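Local coordinates for replicase polyprotein 1a (Avian infectious bronchitis virus, PDB 3LD1) that is cleaved into the viral non-structural proteins, among them nsp2, whose role is unclear but probably lies in virus replication, at residues F258-V269 against K280-K289; D3-P12 against P72-S80. The protein carries 3 engineered substitutions. All coordinates share one frame; numbering follows the deposited sequence.

Contact 1 of 2, residues F258-V269 against K280-K289. Engineered in segment 258-269: Phe258 (natural residue Leu).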
loop_
_atom_site.group_PDB
_atom_site.type_symbol
_atom_site.label_atom_id
_atom_site.label_comp_id
_atom_site.label_asym_id
_atom_site.label_seq_id
_atom_site.Cartn_x
_atom_site.Cartn_y
_atom_site.Cartn_z
ATOM N N PHE A 258 -15.933 16.173 -11.229
ATOM C CA PHE A 258 -16.029 15.327 -10.048
ATOM C C PHE A 258 -16.286 16.129 -8.824
ATOM O O PHE A 258 -15.856 17.275 -8.776
ATOM C CB PHE A 258 -14.735 14.505 -9.822
ATOM C CG PHE A 258 -14.488 13.482 -10.878
ATOM C CD1 PHE A 258 -13.548 13.713 -11.878
ATOM C CD2 PHE A 258 -15.204 12.291 -10.881
ATOM C CE1 PHE A 258 -13.315 12.778 -12.886
ATOM C CE2 PHE A 258 -15.008 11.340 -11.873
ATOM C CZ PHE A 258 -14.071 11.577 -12.894
ATOM N N ALA A 259 -16.917 15.478 -7.826
ATOM C CA ALA A 259 -17.149 16.034 -6.485
ATOM C C ALA A 259 -16.748 15.066 -5.374
ATOM O O ALA A 259 -16.978 13.857 -5.474
ATOM C CB ALA A 259 -18.582 16.415 -6.309
ATOM N N PHE A 260 -16.209 15.615 -4.296
ATOM C CA PHE A 260 -15.589 14.809 -3.309
ATOM C C PHE A 260 -16.141 15.189 -1.963
ATOM O O PHE A 260 -15.749 16.217 -1.394
ATOM C CB PHE A 260 -14.080 15.071 -3.348
ATOM C CG PHE A 260 -13.411 14.474 -4.541
ATOM C CD1 PHE A 260 -13.328 15.163 -5.726
ATOM C CD2 PHE A 260 -12.870 13.197 -4.483
ATOM C CE1 PHE A 260 -12.730 14.573 -6.855
ATOM C CE2 PHE A 260 -12.286 12.583 -5.608
ATOM C CZ PHE A 260 -12.205 13.262 -6.789
ATOM N N PHE A 261 -17.050 14.334 -1.484
ATOM C CA PHE A 261 -17.823 14.541 -0.305
ATOM C C PHE A 261 -17.103 13.876 0.845
ATOM O O PHE A 261 -15.989 13.400 0.675
ATOM C CB PHE A 261 -19.167 13.924 -0.569
ATOM C CG PHE A 261 -20.107 14.839 -1.325
ATOM C CD1 PHE A 261 -20.437 14.589 -2.636
ATOM C CD2 PHE A 261 -20.625 16.003 -0.711
ATOM C CE1 PHE A 261 -21.275 15.468 -3.343
ATOM C CE2 PHE A 261 -21.443 16.853 -1.403
ATOM C CZ PHE A 261 -21.753 16.587 -2.740
ATOM N N ARG A 262 -17.693 13.839 2.040
ATOM C CA ARG A 262 -16.905 13.360 3.230
ATOM C C ARG A 262 -16.188 12.069 2.918
ATOM O O ARG A 262 -15.030 11.933 3.165
ATOM C CB ARG A 262 -17.774 13.171 4.498
ATOM C CG ARG A 262 -17.526 14.170 5.639
ATOM C CD ARG A 262 -18.649 15.171 5.775
ATOM N NE ARG A 262 -19.567 15.016 6.936
ATOM C CZ ARG A 262 -20.646 14.219 6.985
ATOM N NH1 ARG A 262 -20.959 13.389 5.957
ATOM N NH2 ARG A 262 -21.416 14.220 8.089
ATOM N N GLU A 263 -16.913 11.155 2.303
ATOM C CA GLU A 263 -16.577 9.753 2.265
ATOM C C GLU A 263 -16.823 9.141 0.949
ATOM O O GLU A 263 -16.834 7.957 0.895
ATOM C CB GLU A 263 -17.463 9.000 3.253
ATOM C CG GLU A 263 -17.017 9.125 4.685
ATOM C CD GLU A 263 -18.161 8.765 5.644
ATOM O OE1 GLU A 263 -17.871 8.095 6.696
ATOM O OE2 GLU A 263 -19.352 9.151 5.317
ATOM N N ALA A 264 -17.028 9.919 -0.112
ATOM C CA ALA A 264 -17.283 9.356 -1.441
ATOM C C ALA A 264 -16.988 10.352 -2.548
ATOM O O ALA A 264 -17.070 11.582 -2.331
ATOM C CB ALA A 264 -18.742 8.889 -1.576
ATOM N N ALA A 265 -16.675 9.817 -3.735
ATOM C CA ALA A 265 -16.499 10.623 -4.901
ATOM C C ALA A 265 -17.587 10.319 -5.876
ATOM O O ALA A 265 -17.866 9.123 -6.130
ATOM C CB ALA A 265 -15.217 10.327 -5.559
ATOM N N VAL A 266 -18.162 11.372 -6.461
ATOM C CA VAL A 266 -19.141 11.177 -7.493
ATOM C C VAL A 266 -18.732 12.011 -8.643
ATOM O O VAL A 266 -18.151 13.081 -8.435
ATOM C CB VAL A 266 -20.490 11.738 -7.052
ATOM C CG1 VAL A 266 -21.035 10.987 -5.822
ATOM C CG2 VAL A 266 -20.422 13.323 -6.824
ATOM N N LYS A 267 -19.070 11.585 -9.848
ATOM C CA LYS A 267 -19.146 12.518 -10.945
ATOM C C LYS A 267 -20.480 13.268 -10.997
ATOM O O LYS A 267 -21.582 12.680 -10.710
ATOM C CB LYS A 267 -18.990 11.862 -12.292
ATOM C CG LYS A 267 -19.157 10.408 -12.397
ATOM C CD LYS A 267 -18.714 10.044 -13.827
ATOM C CE LYS A 267 -19.196 11.125 -14.841
ATOM N NZ LYS A 267 -18.103 12.104 -15.256
ATOM N N ILE A 268 -20.347 14.550 -11.376
ATOM C CA ILE A 268 -21.435 15.440 -11.570
ATOM C C ILE A 268 -21.885 15.245 -13.001
ATOM O O ILE A 268 -21.096 15.355 -13.909
ATOM C CB ILE A 268 -20.952 16.886 -11.432
ATOM C CG1 ILE A 268 -20.250 17.130 -10.108
ATOM C CG2 ILE A 268 -22.107 17.860 -11.571
ATOM C CD1 ILE A 268 -18.954 17.944 -10.370
ATOM N N VAL A 269 -23.152 15.022 -13.229
ATOM C CA VAL A 269 -23.590 14.971 -14.602
ATOM C C VAL A 269 -24.617 16.066 -14.849
ATOM O O VAL A 269 -25.583 16.240 -14.037
ATOM C CB VAL A 269 -24.136 13.568 -15.010
ATOM C CG1 VAL A 269 -23.700 12.454 -14.025
ATOM C CG2 VAL A 269 -25.565 13.563 -15.059
ATOM N N LYS A 280 -28.742 18.915 -12.296
ATOM C CA LYS A 280 -27.544 18.126 -12.166
ATOM C C LYS A 280 -27.692 17.009 -11.175
ATOM O O LYS A 280 -28.440 17.150 -10.211
ATOM C CB LYS A 280 -26.417 19.012 -11.631
ATOM C CG LYS A 280 -25.939 20.041 -12.590
ATOM C CD LYS A 280 -24.855 20.972 -11.965
ATOM C CE LYS A 280 -24.210 21.819 -13.058
ATOM N NZ LYS A 280 -22.762 22.098 -12.649
ATOM N N GLY A 281 -26.893 15.949 -11.344
ATOM C CA GLY A 281 -26.895 14.892 -10.355
ATOM C C GLY A 281 -25.550 14.252 -10.088
ATOM O O GLY A 281 -24.519 14.650 -10.627
ATOM N N PHE A 282 -25.559 13.240 -9.241
ATOM C CA PHE A 282 -24.320 12.615 -8.873
ATOM C C PHE A 282 -24.324 11.132 -9.181
ATOM O O PHE A 282 -25.386 10.479 -9.123
ATOM C CB PHE A 282 -24.054 12.838 -7.407
ATOM C CG PHE A 282 -24.266 14.286 -6.916
ATOM C CD1 PHE A 282 -23.396 15.330 -7.304
ATOM C CD2 PHE A 282 -25.346 14.596 -6.044
ATOM C CE1 PHE A 282 -23.558 16.606 -6.794
ATOM C CE2 PHE A 282 -25.531 15.879 -5.548
ATOM C CZ PHE A 282 -24.614 16.883 -5.898
ATOM N N GLU A 283 -23.138 10.632 -9.586
ATOM C CA GLU A 283 -22.848 9.169 -9.794
ATOM C C GLU A 283 -21.594 8.751 -9.033
ATOM O O GLU A 283 -20.466 9.145 -9.453
ATOM C CB GLU A 283 -22.574 8.853 -11.262
ATOM C CG GLU A 283 -23.748 8.375 -12.092
ATOM C CD GLU A 283 -23.431 8.403 -13.617
ATOM O OE1 GLU A 283 -24.321 8.753 -14.432
ATOM O OE2 GLU A 283 -22.263 8.144 -14.000
ATOM N N VAL A 284 -21.771 7.952 -7.971
ATOM C CA VAL A 284 -20.680 7.446 -7.150
ATOM C C VAL A 284 -19.633 6.807 -8.047
ATOM O O VAL A 284 -19.996 6.075 -8.978
ATOM C CB VAL A 284 -21.189 6.329 -6.113
ATOM C CG1 VAL A 284 -20.082 5.421 -5.612
ATOM C CG2 VAL A 284 -21.755 6.948 -4.970
ATOM N N VAL A 285 -18.346 7.037 -7.755
ATOM C CA VAL A 285 -17.278 6.260 -8.407
ATOM C C VAL A 285 -16.343 5.639 -7.344
ATOM O O VAL A 285 -16.045 6.298 -6.317
ATOM C CB VAL A 285 -16.515 7.102 -9.491
ATOM C CG1 VAL A 285 -17.373 7.328 -10.780
ATOM C CG2 VAL A 285 -16.051 8.410 -8.945
ATOM N N GLY A 286 -15.962 4.363 -7.538
ATOM C CA GLY A 286 -14.995 3.745 -6.706
ATOM C C GLY A 286 -15.643 3.456 -5.392
ATOM O O GLY A 286 -16.851 3.204 -5.332
ATOM N N ASN A 287 -14.883 3.433 -4.314
ATOM C CA ASN A 287 -15.525 2.950 -3.094
ATOM C C ASN A 287 -16.150 4.075 -2.284
ATOM O O ASN A 287 -15.454 5.083 -1.955
ATOM C CB ASN A 287 -14.555 2.105 -2.226
ATOM C CG ASN A 287 -13.805 1.086 -3.028
ATOM O OD1 ASN A 287 -12.574 1.141 -3.139
ATOM N ND2 ASN A 287 -14.538 0.179 -3.643
ATOM N N ALA A 288 -17.434 3.908 -1.958
ATOM C CA ALA A 288 -18.222 4.946 -1.245
ATOM C C ALA A 288 -18.830 4.370 0.032
ATOM O O ALA A 288 -19.242 3.190 0.047
ATOM C CB ALA A 288 -19.322 5.445 -2.123
ATOM N N LYS A 289 -18.897 5.179 1.085
ATOM C CA LYS A 289 -19.800 4.891 2.187
ATOM C C LYS A 289 -21.057 5.732 1.995
ATOM O O LYS A 289 -21.014 6.865 1.501
ATOM C CB LYS A 289 -19.205 5.236 3.562
ATOM C CG LYS A 289 -17.733 4.840 3.830
ATOM C CD LYS A 289 -17.596 3.391 4.235
ATOM C CE LYS A 289 -16.168 2.991 4.609
ATOM N NZ LYS A 289 -15.887 3.448 6.055
HETATM O O HOH W 1 -21.087 9.311 2.792
HETATM O O HOH W 2 -15.120 5.236 0.522
#

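Contact 2 of 2, residues D3-P12 against P72-S80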
loop_
_atom_site.group_PDB
_atom_site.type_symbol
_atom_site.label_atom_id
_atom_site.label_comp_id
_atom_site.label_asym_id
_atom_site.label_seq_id
_atom_site.Cartn_x
_atom_site.Cartn_y
_atom_site.Cartn_z
ATOM N N ASP A 3 21.662 -33.730 13.408
ATOM C CA ASP A 3 22.569 -32.598 13.711
ATOM C C ASP A 3 21.836 -31.282 13.745
ATOM O O ASP A 3 21.103 -30.916 12.796
ATOM C CB ASP A 3 23.681 -32.457 12.693
ATOM C CG ASP A 3 24.702 -33.524 12.823
ATOM O OD1 ASP A 3 24.413 -34.542 13.491
ATOM O OD2 ASP A 3 25.796 -33.345 12.253
ATOM N N VAL A 4 22.044 -30.595 14.859
ATOM C CA VAL A 4 21.500 -29.266 15.053
ATOM C C VAL A 4 22.627 -28.278 14.675
ATOM O O VAL A 4 23.668 -28.251 15.330
ATOM C CB VAL A 4 20.971 -29.085 16.505
ATOM C CG1 VAL A 4 20.116 -27.843 16.602
ATOM C CG2 VAL A 4 20.158 -30.322 16.932
ATOM N N ILE A 5 22.442 -27.522 13.584
ATOM C CA ILE A 5 23.459 -26.565 13.149
ATOM C C ILE A 5 23.421 -25.316 14.053
ATOM O O ILE A 5 22.424 -24.611 14.116
ATOM C CB ILE A 5 23.363 -26.253 11.610
ATOM C CG1 ILE A 5 23.627 -27.543 10.807
ATOM C CG2 ILE A 5 24.342 -25.107 11.186
ATOM C CD1 ILE A 5 22.380 -28.322 10.536
ATOM N N LEU A 6 24.518 -25.068 14.758
ATOM C CA LEU A 6 24.585 -23.892 15.597
ATOM C C LEU A 6 24.990 -22.607 14.826
ATOM O O LEU A 6 26.118 -22.500 14.363
ATOM C CB LEU A 6 25.506 -24.123 16.807
ATOM C CG LEU A 6 25.248 -25.429 17.618
ATOM C CD1 LEU A 6 26.415 -25.530 18.632
ATOM C CD2 LEU A 6 23.799 -25.528 18.290
ATOM N N VAL A 7 24.082 -21.635 14.678
ATOM C CA VAL A 7 24.459 -20.497 13.889
ATOM C C VAL A 7 24.486 -19.234 14.690
ATOM O O VAL A 7 23.481 -18.803 15.266
ATOM C CB VAL A 7 23.785 -20.388 12.476
ATOM C CG1 VAL A 7 22.698 -21.425 12.250
ATOM C CG2 VAL A 7 23.353 -19.036 12.218
ATOM N N SER A 8 25.705 -18.710 14.752
ATOM C CA SER A 8 26.020 -17.500 15.407
ATOM C C SER A 8 25.026 -16.364 15.110
ATOM O O SER A 8 24.833 -15.944 13.968
ATOM C CB SER A 8 27.388 -17.120 14.969
ATOM O OG SER A 8 27.939 -16.419 16.005
ATOM N N LYS A 9 24.383 -15.910 16.169
ATOM C CA LYS A 9 23.372 -14.864 16.127
ATOM C C LYS A 9 23.858 -13.596 15.434
ATOM O O LYS A 9 23.038 -12.901 14.800
ATOM C CB LYS A 9 22.857 -14.532 17.558
ATOM C CG LYS A 9 21.864 -15.553 18.139
ATOM C CD LYS A 9 21.759 -15.528 19.679
ATOM C CE LYS A 9 20.304 -15.541 20.113
ATOM N NZ LYS A 9 20.333 -16.218 21.350
ATOM N N ASP A 10 25.169 -13.321 15.525
ATOM C CA ASP A 10 25.798 -12.132 14.906
ATOM C C ASP A 10 26.203 -12.302 13.442
ATOM O O ASP A 10 26.829 -11.379 12.903
ATOM C CB ASP A 10 27.059 -11.706 15.692
ATOM C CG ASP A 10 28.096 -12.843 15.784
ATOM O OD1 ASP A 10 29.247 -12.623 16.231
ATOM O OD2 ASP A 10 27.724 -13.982 15.399
ATOM N N ILE A 11 25.901 -13.442 12.791
ATOM C CA ILE A 11 26.419 -13.584 11.418
ATOM C C ILE A 11 26.108 -12.347 10.521
ATOM O O ILE A 11 25.014 -11.746 10.643
ATOM C CB ILE A 11 25.931 -14.840 10.775
ATOM C CG1 ILE A 11 24.410 -14.946 10.893
ATOM C CG2 ILE A 11 26.667 -16.093 11.395
ATOM C CD1 ILE A 11 23.903 -16.040 9.997
ATOM N N PRO A 12 27.062 -11.935 9.653
ATOM C CA PRO A 12 26.799 -10.721 8.822
ATOM C C PRO A 12 25.642 -10.903 7.899
ATOM O O PRO A 12 25.245 -12.043 7.641
ATOM C CB PRO A 12 28.113 -10.441 8.060
ATOM C CG PRO A 12 29.082 -11.579 8.377
ATOM C CD PRO A 12 28.404 -12.519 9.447
ATOM N N PRO A 72 31.179 -31.574 20.062
ATOM C CA PRO A 72 31.511 -30.941 18.767
ATOM C C PRO A 72 30.282 -30.782 17.896
ATOM O O PRO A 72 29.579 -31.754 17.571
ATOM C CB PRO A 72 32.556 -31.897 18.146
ATOM C CG PRO A 72 33.290 -32.442 19.348
ATOM C CD PRO A 72 32.151 -32.659 20.378
ATOM N N ALA A 73 29.974 -29.540 17.571
ATOM C CA ALA A 73 28.771 -29.299 16.824
ATOM C C ALA A 73 29.242 -28.866 15.446
ATOM O O ALA A 73 30.440 -28.688 15.234
ATOM C CB ALA A 73 27.954 -28.244 17.521
ATOM N N LYS A 74 28.323 -28.750 14.500
ATOM C CA LYS A 74 28.618 -27.961 13.313
ATOM C C LYS A 74 28.160 -26.520 13.543
ATOM O O LYS A 74 27.004 -26.272 13.879
ATOM C CB LYS A 74 27.964 -28.571 12.094
ATOM C CG LYS A 74 28.305 -30.042 11.913
ATOM C CD LYS A 74 27.792 -30.553 10.592
ATOM C CE LYS A 74 28.444 -31.858 10.203
ATOM N NZ LYS A 74 27.477 -32.897 10.589
ATOM N N VAL A 75 29.093 -25.589 13.377
ATOM C CA VAL A 75 28.896 -24.157 13.657
ATOM C C VAL A 75 29.109 -23.191 12.430
ATOM O O VAL A 75 30.177 -23.192 11.820
ATOM C CB VAL A 75 29.855 -23.653 14.808
ATOM C CG1 VAL A 75 29.640 -22.163 15.081
ATOM C CG2 VAL A 75 29.694 -24.459 16.070
ATOM N N LEU A 76 28.113 -22.346 12.136
ATOM C CA LEU A 76 28.236 -21.205 11.229
ATOM C C LEU A 76 28.578 -19.936 12.033
ATOM O O LEU A 76 27.747 -19.405 12.787
ATOM C CB LEU A 76 26.942 -21.073 10.433
ATOM C CG LEU A 76 27.088 -20.283 9.153
ATOM C CD1 LEU A 76 27.980 -21.024 8.133
ATOM C CD2 LEU A 76 25.714 -19.976 8.553
ATOM N N LYS A 77 29.823 -19.490 11.911
ATOM C CA LYS A 77 30.303 -18.350 12.630
ATOM C C LYS A 77 30.267 -17.079 11.793
ATOM O O LYS A 77 30.145 -17.154 10.578
ATOM C CB LYS A 77 31.734 -18.632 13.044
ATOM C CG LYS A 77 31.823 -19.880 13.978
ATOM C CD LYS A 77 33.181 -20.024 14.738
ATOM C CE LYS A 77 34.378 -20.176 13.731
ATOM N NZ LYS A 77 34.993 -21.560 13.742
ATOM N N ALA A 78 30.383 -15.923 12.448
ATOM C CA ALA A 78 30.502 -14.606 11.825
ATOM C C ALA A 78 31.499 -14.516 10.677
ATOM O O ALA A 78 31.325 -13.744 9.736
ATOM C CB ALA A 78 30.851 -13.558 12.883
ATOM N N THR A 79 32.552 -15.311 10.733
ATOM C CA THR A 79 33.609 -15.251 9.714
ATOM C C THR A 79 33.553 -16.354 8.624
ATOM O O THR A 79 34.379 -16.358 7.686
ATOM C CB THR A 79 34.961 -15.222 10.432
ATOM O OG1 THR A 79 34.903 -16.081 11.579
ATOM C CG2 THR A 79 35.252 -13.776 10.917
ATOM N N SER A 80 32.559 -17.245 8.715
ATOM C CA SER A 80 32.374 -18.295 7.722
ATOM C C SER A 80 32.154 -17.776 6.307
ATOM O O SER A 80 31.619 -16.668 6.158
ATOM C CB SER A 80 31.147 -19.078 8.081
ATOM O OG SER A 80 31.319 -19.559 9.355
#

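Contact 1 of 2, residues F258-V269 against K280-K289
Phe282 lies against Val266 and Phe261. Val266 CG2 sits 3.6 Å from Phe282 CD1, and its CG1 reaches toward Val284. Phe261 turns its ring edge to a face of Phe282, a T-shaped pair with planes at 83° and centroids 5.6 Å apart. With CG anti to the carbonyl carbon (chi1 -46°), the Phe282 ring lies beside Val266 CG2. Val266, Ile268, Phe282 and Val284 share one face. On the other face Lys267 and Glu283 run side by side, and Lys267 CG meets Val285 CG1 at 3.9 Å. The engineered Phe258 brings CE2 to 4.3 Å from Val285 CG2.

Strands 265-269 and 281-285 form an antiparallel beta hairpin, at the edge of a four-stranded sheet in order 253-255, 258-260, 265-269, 281-285. Lys267 and Glu283 are a hydrogen-bonded pair. Glu283 N lies in the carbonyl plane of Lys267 O, whereas Lys267 N approaches Glu283 O from above its carbonyl plane (2.8 Å). Val269 and Gly281 exchange two bonds.

Beyond the strands, Ala264 CB touches Ala288 CB at 3.5 Å. One water bridges Glu263 OE2 and Lys289 O, and another joins Glu263 O to Asn287 O. Further out, His325 meets the Phe282 ring, and Leu347 touches Phe261 and Ala264.

Contact 2 of 2, residues D3-P12 against P72-S80
Leu6 and Leu76 take part in all three backbone hydrogen bonds between strands 4-8 and 74-76, which run parallel. Leu6 N gives a hydrogen bond to Lys74 O at 2.9 Å, and the donor lies nearly in line with the C=O bond. Leu6 O takes one from Leu76 N at 3.0 Å, with the donor tilted from the carbonyl plane. Leu76 O then accepts from Ser8 N. N and O of both leucines thus bond across. The pattern is that of a parallel sheet.

The charged contact is at the start of the strands. Lys74 NZ forms a salt bridge with Asp3 OD2. Its modelled length is very short, so the exact distance is doubtful. The lysine chain bends at its last torsion (chi4 99°) to bring NZ to the carboxylate.

Apolar contacts fall on both faces. Leu6 CD1 meets Ala73 CB, and Leu6 CB lies 4.3 Å from Val75 CG2. On the other, Val7 CB lies 3.8 Å from Leu76 CB.

Past the strands two type I turns meet, Ser8 to Ile11 and Lys77 to Ser80. Within the first, Ser8 OG donates to Asp10 OD2 on its syn side. Ile11 CG2 lies 3.7 Å from Lys77 O. Pro12, at the N-cap position just before helix 13-20, places its CD against Ala78 O.

The mixed sheet has the order 50-54, 57-64, 4-8, 74-76. Strand 57-64 pairs with strand 4-8 through Ile5 and Val7. Leu15 and Leu19 of helix 13-20 and Leu85 of helix 82-89 pack on Leu76, with helices against the Ile5, Val7 and Leu76 face.

Overall arrangement
Contact 2 comes first along the chain and closes before contact 1 opens. The two lie on opposite sides of the chain's centre. Their centres are 60 Å apart and their nearest atoms about 41 Å apart, so they do not touch. They share no sheet. Contact 2 belongs to a mixed four-stranded sheet near the N-terminus. Contact 1 belongs to an antiparallel four-stranded sheet, followed along the chain by a larger mixed sheet. Most of the chain between them is helical, from helix 82-89 to helix 232-243. The molecule is thus elongated, with the N-terminal sheet at one end, a helical middle and the two later sheets toward the other end.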